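Local coordinates for glycosyl hydrolases family 31 family protein (Aspergillus niger, PDB 6DRU) that releases alpha-xylose from the non-reducing terminal glucose of xyloglucan oligosaccharides, acting as an alpha-xylosidase of glycosyl hydrolase family 31, at the interface of chains A and B and the interface of chains A and C. Coordinates in Å, arbitrary orientation; residue numbers count along the deposited sequence, not the author numbering. Chains: chain A/B/C, Glycosyl hydrolases family 31 family protein.

Contact 1: the interface of chains A and B. Residues chain A 164, 166, 198, 200-202; chain B 164, 166, 198, 200-202.
A:Arg198 and B:Arg198 reach toward each other tip to tip and stack their guanidinium groups across a two-fold axis of the deposited tetramer. The planes lie 19° apart, CZ of A:Arg198 is 3.4 Å from CZ of B:Arg198, and each NE sits over the centre of the partner's plane. NH2 of A:Arg198 and NH2 of B:Arg198 lie 3.1 Å apart without a hydrogen bond, their N-H groups pointing away. A flat, delocalised cation suits this place: its faces stack while its rim forms hydrogen bonds. Each chain keeps CG anti to the backbone N (chi1 -166° in A:Arg198) and bends at chi3, which turns the flat group against its twin. Like charges meet here, and the acid of each chain's own strand 197-201 presumably offsets the repulsion: A:Arg198 NH1 forms a salt bridge and hydrogen bond to A:Glu200 OE2 at 2.6 Å, in the guanidinium plane but on the anti side of the carboxylate, 35° out of its plane.

Beside the stack, the beta-branched valines supply apolar filling. A:Val166 CG2 meets B:Val166 CG2 at 3.6 Å, crossing at about a right angle. The other branch, CG1 of A:Val166, turns to the carboxylate carbon CD of B:Glu200 at 3.6 Å. Glutamate works twice, steadying its own arginine and packing on the opposite valine. Glycines, lacking side chains, let the loops meet where A:Gly164 CA approaches B:Gly164 CA at 3.9 Å.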
loop_
_atom_site.group_PDB
_atom_site.type_symbol
_atom_site.label_atom_id
_atom_site.label_comp_id
_atom_site.label_asym_id
_atom_site.label_seq_id
_atom_site.Cartn_x
_atom_site.Cartn_y
_atom_site.Cartn_z
ATOM N N GLY A 164 -27.952 2.956 15.621
ATOM C CA GLY A 164 -26.953 2.533 16.581
ATOM C C GLY A 164 -26.140 1.329 16.168
ATOM O O GLY A 164 -25.374 0.810 16.989
ATOM N N VAL A 166 -23.452 -0.651 13.322
ATOM C CA VAL A 166 -22.472 -0.557 12.247
ATOM C C VAL A 166 -22.613 -1.796 11.379
ATOM O O VAL A 166 -22.582 -2.923 11.888
ATOM C CB VAL A 166 -21.039 -0.421 12.786
ATOM C CG1 VAL A 166 -20.043 -0.458 11.640
ATOM C CG2 VAL A 166 -20.900 0.863 13.572
ATOM N N ARG A 198 -18.381 0.259 4.853
ATOM C CA ARG A 198 -18.884 0.352 6.212
ATOM C C ARG A 198 -20.110 1.250 6.234
ATOM O O ARG A 198 -20.153 2.270 5.542
ATOM C CB ARG A 198 -17.797 0.905 7.139
ATOM C CG ARG A 198 -18.056 0.764 8.620
ATOM C CD ARG A 198 -17.162 1.731 9.379
ATOM N NE ARG A 198 -15.814 1.774 8.816
ATOM C CZ ARG A 198 -15.010 2.829 8.879
ATOM N NH1 ARG A 198 -15.416 3.940 9.477
ATOM N NH2 ARG A 198 -13.801 2.778 8.337
ATOM N N GLU A 200 -22.199 3.283 9.118
ATOM C CA GLU A 200 -22.239 3.744 10.504
ATOM C C GLU A 200 -23.526 4.528 10.723
ATOM O O GLU A 200 -23.659 5.659 10.241
ATOM C CB GLU A 200 -21.029 4.610 10.839
ATOM C CG GLU A 200 -19.696 3.908 10.761
ATOM C CD GLU A 200 -18.553 4.818 11.167
ATOM O OE1 GLU A 200 -18.825 5.971 11.567
ATOM O OE2 GLU A 200 -17.385 4.385 11.082
ATOM N N PHE A 201 -24.462 3.941 11.461
ATOM C CA PHE A 201 -25.693 4.634 11.832
ATOM C C PHE A 201 -25.604 5.069 13.294
ATOM O O PHE A 201 -26.298 4.568 14.179
ATOM C CB PHE A 201 -26.902 3.746 11.567
ATOM C CG PHE A 201 -27.139 3.478 10.112
ATOM C CD1 PHE A 201 -27.649 4.468 9.289
ATOM C CD2 PHE A 201 -26.843 2.242 9.563
ATOM C CE1 PHE A 201 -27.865 4.230 7.944
ATOM C CE2 PHE A 201 -27.056 1.996 8.220
ATOM C CZ PHE A 201 -27.570 2.992 7.409
ATOM N N GLY A 202 -24.715 6.035 13.529
ATOM C CA GLY A 202 -24.446 6.505 14.869
ATOM C C GLY A 202 -25.511 7.445 15.398
ATOM O O GLY A 202 -26.443 7.845 14.698
ATOM N N GLY B 164 -24.268 3.281 20.911
ATOM C CA GLY B 164 -24.768 3.624 19.597
ATOM C C GLY B 164 -23.932 4.624 18.835
ATOM O O GLY B 164 -24.361 5.079 17.768
ATOM N N VAL B 166 -20.076 5.827 17.109
ATOM C CA VAL B 166 -18.758 5.463 16.608
ATOM C C VAL B 166 -17.812 6.615 16.914
ATOM O O VAL B 166 -18.100 7.768 16.572
ATOM C CB VAL B 166 -18.780 5.151 15.102
ATOM C CG1 VAL B 166 -17.366 4.911 14.597
ATOM C CG2 VAL B 166 -19.651 3.942 14.833
ATOM N N ARG B 198 -10.638 3.243 15.420
ATOM C CA ARG B 198 -12.085 3.381 15.436
ATOM C C ARG B 198 -12.636 2.692 16.675
ATOM O O ARG B 198 -12.155 1.625 17.066
ATOM C CB ARG B 198 -12.691 2.768 14.168
ATOM C CG ARG B 198 -14.136 3.111 13.893
ATOM C CD ARG B 198 -14.721 2.109 12.907
ATOM N NE ARG B 198 -13.784 1.789 11.833
ATOM C CZ ARG B 198 -13.766 0.635 11.173
ATOM N NH1 ARG B 198 -14.631 -0.322 11.478
ATOM N NH2 ARG B 198 -12.876 0.434 10.211
ATOM N N GLU B 200 -16.315 1.336 17.880
ATOM C CA GLU B 200 -17.696 1.046 17.504
ATOM C C GLU B 200 -18.434 0.500 18.719
ATOM O O GLU B 200 -18.189 -0.636 19.140
ATOM C CB GLU B 200 -17.764 0.048 16.350
ATOM C CG GLU B 200 -17.159 0.526 15.053
ATOM C CD GLU B 200 -17.330 -0.490 13.943
ATOM O OE1 GLU B 200 -17.980 -1.530 14.184
ATOM O OE2 GLU B 200 -16.812 -0.255 12.832
ATOM N N PHE B 201 -19.337 1.300 19.278
ATOM C CA PHE B 201 -20.187 0.841 20.374
ATOM C C PHE B 201 -21.591 0.561 19.839
ATOM O O PHE B 201 -22.564 1.255 20.134
ATOM C CB PHE B 201 -20.193 1.864 21.505
ATOM C CG PHE B 201 -18.867 2.001 22.194
ATOM C CD1 PHE B 201 -18.412 1.009 23.048
ATOM C CD2 PHE B 201 -18.074 3.118 21.990
ATOM C CE1 PHE B 201 -17.187 1.126 23.684
ATOM C CE2 PHE B 201 -16.849 3.243 22.624
ATOM C CZ PHE B 201 -16.406 2.246 23.473
ATOM N N GLY B 202 -21.670 -0.499 19.028
ATOM C CA GLY B 202 -22.908 -0.860 18.373
ATOM C C GLY B 202 -23.880 -1.565 19.298
ATOM O O GLY B 202 -23.571 -1.890 20.444
#

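Contact 2: the interface of chains A and B. Residues chain A 173-174, 404, 406, 487, 521; chain B 88, 119.
The carbonyl O of A:Asn173, in polyproline-like torsions just before A:Ser174 adopts left-handed helical torsions (phi 76°), lies 3.4 Å from CB of B:Lys119. The lysine, bent at chi2 (-75°), runs into chain A over the asparagine, its CD 3.6 Å from CB of A:Asn173. A long apolar stem with a cationic tip suits this path, since carboxylates lie around its tip. NZ makes a salt bridge and hydrogen bond of 3.0 Å to OE1 of A:Glu404, on the syn side, somewhat out of the carboxylate plane. The same ammonium bonds to a water, at 2.6 Å from NZ, which also bonds to OD2 of A:Asp487, the catalytic proton donor, and OE2 of A:Glu521. If this pairing in the deposited tetramer is biological, lysine from one chain enters the other chain's active-site network, where its charge could act.

A:Asn173 is placed to hold the acids: its ND2 bonds to OE2 of A:Glu404 from above the carboxylate plane, and its OD1 accepts the backbone N-H of A:Asp487 at 3.0 Å. To one side, the CZ2-CH2 edge of B:Trp88 points onto one face of the A:Tyr406 ring (planes 69° apart), opposite CB of A:Glu404; CE2 of A:Tyr406 touches CZ2 of B:Trp88 at 3.5 Å.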
loop_
_atom_site.group_PDB
_atom_site.type_symbol
_atom_site.label_atom_id
_atom_site.label_comp_id
_atom_site.label_asym_id
_atom_site.label_seq_id
_atom_site.Cartn_x
_atom_site.Cartn_y
_atom_site.Cartn_z
ATOM N N ASN A 173 -22.561 -15.782 4.209
ATOM C CA ASN A 173 -23.788 -16.558 4.369
ATOM C C ASN A 173 -24.773 -15.869 5.306
ATOM O O ASN A 173 -24.461 -15.615 6.474
ATOM C CB ASN A 173 -23.442 -17.955 4.894
ATOM C CG ASN A 173 -24.549 -18.966 4.652
ATOM O OD1 ASN A 173 -25.733 -18.632 4.693
ATOM N ND2 ASN A 173 -24.165 -20.212 4.398
ATOM N N SER A 174 -25.961 -15.560 4.774
ATOM C CA SER A 174 -27.111 -14.959 5.463
ATOM C C SER A 174 -26.941 -13.465 5.718
ATOM O O SER A 174 -27.772 -12.875 6.426
ATOM C CB SER A 174 -27.420 -15.647 6.796
ATOM O OG SER A 174 -26.563 -15.170 7.818
ATOM N N GLU A 404 -18.810 -18.030 2.737
ATOM C CA GLU A 404 -18.733 -17.907 4.183
ATOM C C GLU A 404 -17.807 -16.765 4.578
ATOM O O GLU A 404 -17.023 -16.258 3.770
ATOM C CB GLU A 404 -18.253 -19.213 4.829
ATOM C CG GLU A 404 -19.062 -20.435 4.434
ATOM C CD GLU A 404 -20.406 -20.497 5.132
ATOM O OE1 GLU A 404 -20.642 -19.682 6.049
ATOM O OE2 GLU A 404 -21.228 -21.361 4.761
ATOM N N TYR A 406 -15.397 -17.089 6.554
ATOM C CA TYR A 406 -14.109 -17.683 6.866
ATOM C C TYR A 406 -13.559 -18.365 5.623
ATOM O O TYR A 406 -14.313 -18.790 4.743
ATOM C CB TYR A 406 -14.220 -18.691 8.018
ATOM C CG TYR A 406 -15.403 -19.628 7.900
ATOM C CD1 TYR A 406 -15.325 -20.791 7.145
ATOM C CD2 TYR A 406 -16.602 -19.348 8.546
ATOM C CE1 TYR A 406 -16.407 -21.647 7.036
ATOM C CE2 TYR A 406 -17.688 -20.196 8.443
ATOM C CZ TYR A 406 -17.584 -21.344 7.687
ATOM O OH TYR A 406 -18.663 -22.192 7.583
ATOM N N ASP A 487 -28.214 -20.122 5.537
ATOM C CA ASP A 487 -28.082 -21.240 6.464
ATOM C C ASP A 487 -28.448 -20.806 7.879
ATOM O O ASP A 487 -27.766 -19.965 8.476
ATOM C CB ASP A 487 -26.661 -21.792 6.425
ATOM C CG ASP A 487 -26.333 -22.455 5.106
ATOM O OD1 ASP A 487 -27.248 -22.585 4.265
ATOM O OD2 ASP A 487 -25.163 -22.845 4.909
ATOM N N GLU A 521 -29.497 -25.937 9.404
ATOM C CA GLU A 521 -28.485 -26.689 10.131
ATOM C C GLU A 521 -29.023 -27.207 11.457
ATOM O O GLU A 521 -29.909 -26.609 12.072
ATOM C CB GLU A 521 -27.246 -25.830 10.394
ATOM C CG GLU A 521 -26.296 -25.703 9.222
ATOM C CD GLU A 521 -24.998 -25.020 9.604
ATOM O OE1 GLU A 521 -24.722 -24.900 10.816
ATOM O OE2 GLU A 521 -24.256 -24.600 8.693
ATOM N N TRP B 88 -16.378 -22.148 18.582
ATOM C CA TRP B 88 -17.216 -21.283 17.762
ATOM C C TRP B 88 -18.306 -22.125 17.118
ATOM O O TRP B 88 -18.019 -23.167 16.519
ATOM C CB TRP B 88 -16.389 -20.559 16.697
ATOM C CG TRP B 88 -17.133 -20.333 15.422
ATOM C CD1 TRP B 88 -18.175 -19.476 15.218
ATOM C CD2 TRP B 88 -16.891 -20.978 14.167
ATOM N NE1 TRP B 88 -18.599 -19.551 13.912
ATOM C CE2 TRP B 88 -17.826 -20.465 13.247
ATOM C CE3 TRP B 88 -15.976 -21.941 13.734
ATOM C CZ2 TRP B 88 -17.870 -20.882 11.919
ATOM C CZ3 TRP B 88 -16.022 -22.353 12.417
ATOM C CH2 TRP B 88 -16.961 -21.824 11.526
ATOM N N LYS B 119 -22.647 -17.222 11.804
ATOM C CA LYS B 119 -22.283 -16.495 10.592
ATOM C C LYS B 119 -21.821 -15.100 10.998
ATOM O O LYS B 119 -22.640 -14.237 11.326
ATOM C CB LYS B 119 -23.456 -16.438 9.618
ATOM C CG LYS B 119 -24.119 -17.782 9.363
ATOM C CD LYS B 119 -23.269 -18.651 8.454
ATOM C CE LYS B 119 -23.544 -20.129 8.675
ATOM N NZ LYS B 119 -22.802 -20.981 7.704
HETATM O O HOH W 1 -23.546 -23.254 6.755
#

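Contact 3: the interface of chains A and C. Residues chain A 335, 339-340, 363; chain C 414-415, 418, 420.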
loop_
_atom_site.group_PDB
_atom_site.type_symbol
_atom_site.label_atom_id
_atom_site.label_comp_id
_atom_site.label_asym_id
_atom_site.label_seq_id
_atom_site.Cartn_x
_atom_site.Cartn_y
_atom_site.Cartn_z
ATOM N N TYR A 335 -12.152 -26.546 -16.747
ATOM C CA TYR A 335 -11.099 -25.803 -16.059
ATOM C C TYR A 335 -10.104 -25.190 -17.036
ATOM O O TYR A 335 -9.712 -24.027 -16.884
ATOM C CB TYR A 335 -10.373 -26.705 -15.064
ATOM C CG TYR A 335 -9.155 -26.047 -14.455
ATOM C CD1 TYR A 335 -9.279 -24.912 -13.664
ATOM C CD2 TYR A 335 -7.882 -26.553 -14.677
ATOM C CE1 TYR A 335 -8.169 -24.303 -13.107
ATOM C CE2 TYR A 335 -6.765 -25.951 -14.123
ATOM C CZ TYR A 335 -6.915 -24.827 -13.340
ATOM O OH TYR A 335 -5.811 -24.222 -12.785
ATOM N N GLN A 339 -9.674 -21.191 -17.573
ATOM C CA GLN A 339 -8.382 -20.602 -17.240
ATOM C C GLN A 339 -7.793 -19.851 -18.429
ATOM O O GLN A 339 -7.244 -18.754 -18.268
ATOM C CB GLN A 339 -7.425 -21.693 -16.765
ATOM C CG GLN A 339 -6.170 -21.172 -16.104
ATOM C CD GLN A 339 -6.428 -20.657 -14.708
ATOM O OE1 GLN A 339 -6.506 -19.449 -14.485
ATOM N NE2 GLN A 339 -6.562 -21.573 -13.757
ATOM N N ALA A 340 -7.911 -20.421 -19.631
ATOM C CA ALA A 340 -7.244 -19.848 -20.797
ATOM C C ALA A 340 -7.913 -18.558 -21.250
ATOM O O ALA A 340 -7.232 -17.616 -21.673
ATOM C CB ALA A 340 -7.217 -20.866 -21.936
ATOM N N ARG A 363 -11.329 -21.887 -7.573
ATOM C CA ARG A 363 -11.383 -20.500 -8.017
ATOM C C ARG A 363 -12.809 -20.189 -8.446
ATOM O O ARG A 363 -13.424 -20.975 -9.174
ATOM C CB ARG A 363 -10.421 -20.246 -9.184
ATOM C CG ARG A 363 -8.996 -20.714 -8.947
ATOM C CD ARG A 363 -8.345 -21.164 -10.248
ATOM N NE ARG A 363 -7.047 -21.793 -10.018
ATOM C CZ ARG A 363 -5.883 -21.156 -10.096
ATOM N NH1 ARG A 363 -5.845 -19.867 -10.408
ATOM N NH2 ARG A 363 -4.754 -21.811 -9.863
ATOM N N TYR C 414 0.941 -24.023 -20.363
ATOM C CA TYR C 414 0.154 -22.838 -20.684
ATOM C C TYR C 414 -0.291 -22.122 -19.414
ATOM O O TYR C 414 -0.156 -20.899 -19.298
ATOM C CB TYR C 414 -1.056 -23.226 -21.538
ATOM C CG TYR C 414 -1.882 -22.048 -22.011
ATOM C CD1 TYR C 414 -2.895 -21.516 -21.217
ATOM C CD2 TYR C 414 -1.653 -21.468 -23.252
ATOM C CE1 TYR C 414 -3.649 -20.440 -21.645
ATOM C CE2 TYR C 414 -2.403 -20.394 -23.688
ATOM C CZ TYR C 414 -3.400 -19.884 -22.881
ATOM O OH TYR C 414 -4.151 -18.813 -23.310
ATOM N N ILE C 415 -0.831 -22.873 -18.451
ATOM C CA ILE C 415 -1.243 -22.275 -17.184
ATOM C C ILE C 415 -0.033 -21.730 -16.436
ATOM O O ILE C 415 -0.083 -20.641 -15.851
ATOM C CB ILE C 415 -2.025 -23.298 -16.338
ATOM C CG1 ILE C 415 -3.372 -23.606 -16.991
ATOM C CG2 ILE C 415 -2.220 -22.792 -14.918
ATOM C CD1 ILE C 415 -4.133 -24.712 -16.309
ATOM N N ILE C 418 0.849 -18.319 -17.594
ATOM C CA ILE C 418 -0.036 -17.202 -17.245
ATOM C C ILE C 418 0.593 -16.411 -16.104
ATOM O O ILE C 418 0.974 -17.003 -15.075
ATOM C CB ILE C 418 -1.432 -17.719 -16.862
ATOM C CG1 ILE C 418 -2.014 -18.557 -18.000
ATOM C CG2 ILE C 418 -2.363 -16.564 -16.525
ATOM C CD1 ILE C 418 -3.323 -19.233 -17.659
ATOM N N PHE C 420 0.554 -15.184 -13.206
ATOM C CA PHE C 420 0.122 -15.065 -11.820
ATOM C C PHE C 420 1.284 -14.561 -10.971
ATOM O O PHE C 420 2.405 -15.072 -11.068
ATOM C CB PHE C 420 -0.387 -16.405 -11.289
ATOM C CG PHE C 420 -1.751 -16.783 -11.796
ATOM C CD1 PHE C 420 -2.890 -16.259 -11.209
ATOM C CD2 PHE C 420 -1.893 -17.663 -12.855
ATOM C CE1 PHE C 420 -4.148 -16.604 -11.672
ATOM C CE2 PHE C 420 -3.149 -18.012 -13.322
ATOM C CZ PHE C 420 -4.277 -17.481 -12.729
#
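Apolar packing joins A:Tyr335, A:Gln339 and A:Ala340 of helix 335-340 to C:Tyr414 and C:Ile415 of helix 413-417. C:Ile415 is extended at chi2 (174°), which sends CD1 out over the rim of the A:Tyr335 ring, 3.6 Å from CE2. Its CG1 lies 3.8 Å from CG of A:Gln339, and CD1 of C:Ile418 comes equally near that methylene. Branched isoleucines suit this place because their methyl and methylene groups can fit around a neighbouring stem. A:Ala340 is small enough to admit an aromatic ring: its CB rests 3.6 Å from CE1 of C:Tyr414.

Polar groups meet an aromatic edge at the other end. The side-chain oxygen OE1 of A:Gln339 lies in the ring plane of C:Phe420, 3.5 Å from CZ, with amide and ring planes nearly perpendicular. A ring edge carries slight positive charge, so a carbonyl oxygen is a fitting neighbour. The tip of the C:Phe420 ring also meets the edge of the A:Arg363 guanidinium in its plane, NH1 3.7 Å from CZ and the planes 64° apart, a van der Waals contact and not a cation-pi stack.

Hydrogen bonding stays within chain A, where NE2 of A:Gln339 donates weakly to the hydroxyl OH of A:Tyr335 and lies over one face of the A:Arg363 guanidinium. No polar pair bonds across this patch; it joins chains A and C by shape, and may help hold the deposited tetramer together if that assembly is biological.

Contacts 1 and 2 belong to the same A-B interface, their centres about 23 Å apart; contact 3, about 42 Å from contact 1 and 30 Å from contact 2, joins A to a different copy. Contacts 1 and 2 draw on neighbouring sequence, residues 164-166 and 173-174, so the same stretch of chain takes part in the pairing and comes near the active site; the structure alone does not show coupling. Contact 2 lies about 11 Å from A:Asp395, contact 3 about 22 Å. The stretch 404 to 420 serves contact 2 in one chain and contact 3 in another, so both interfaces could order one region.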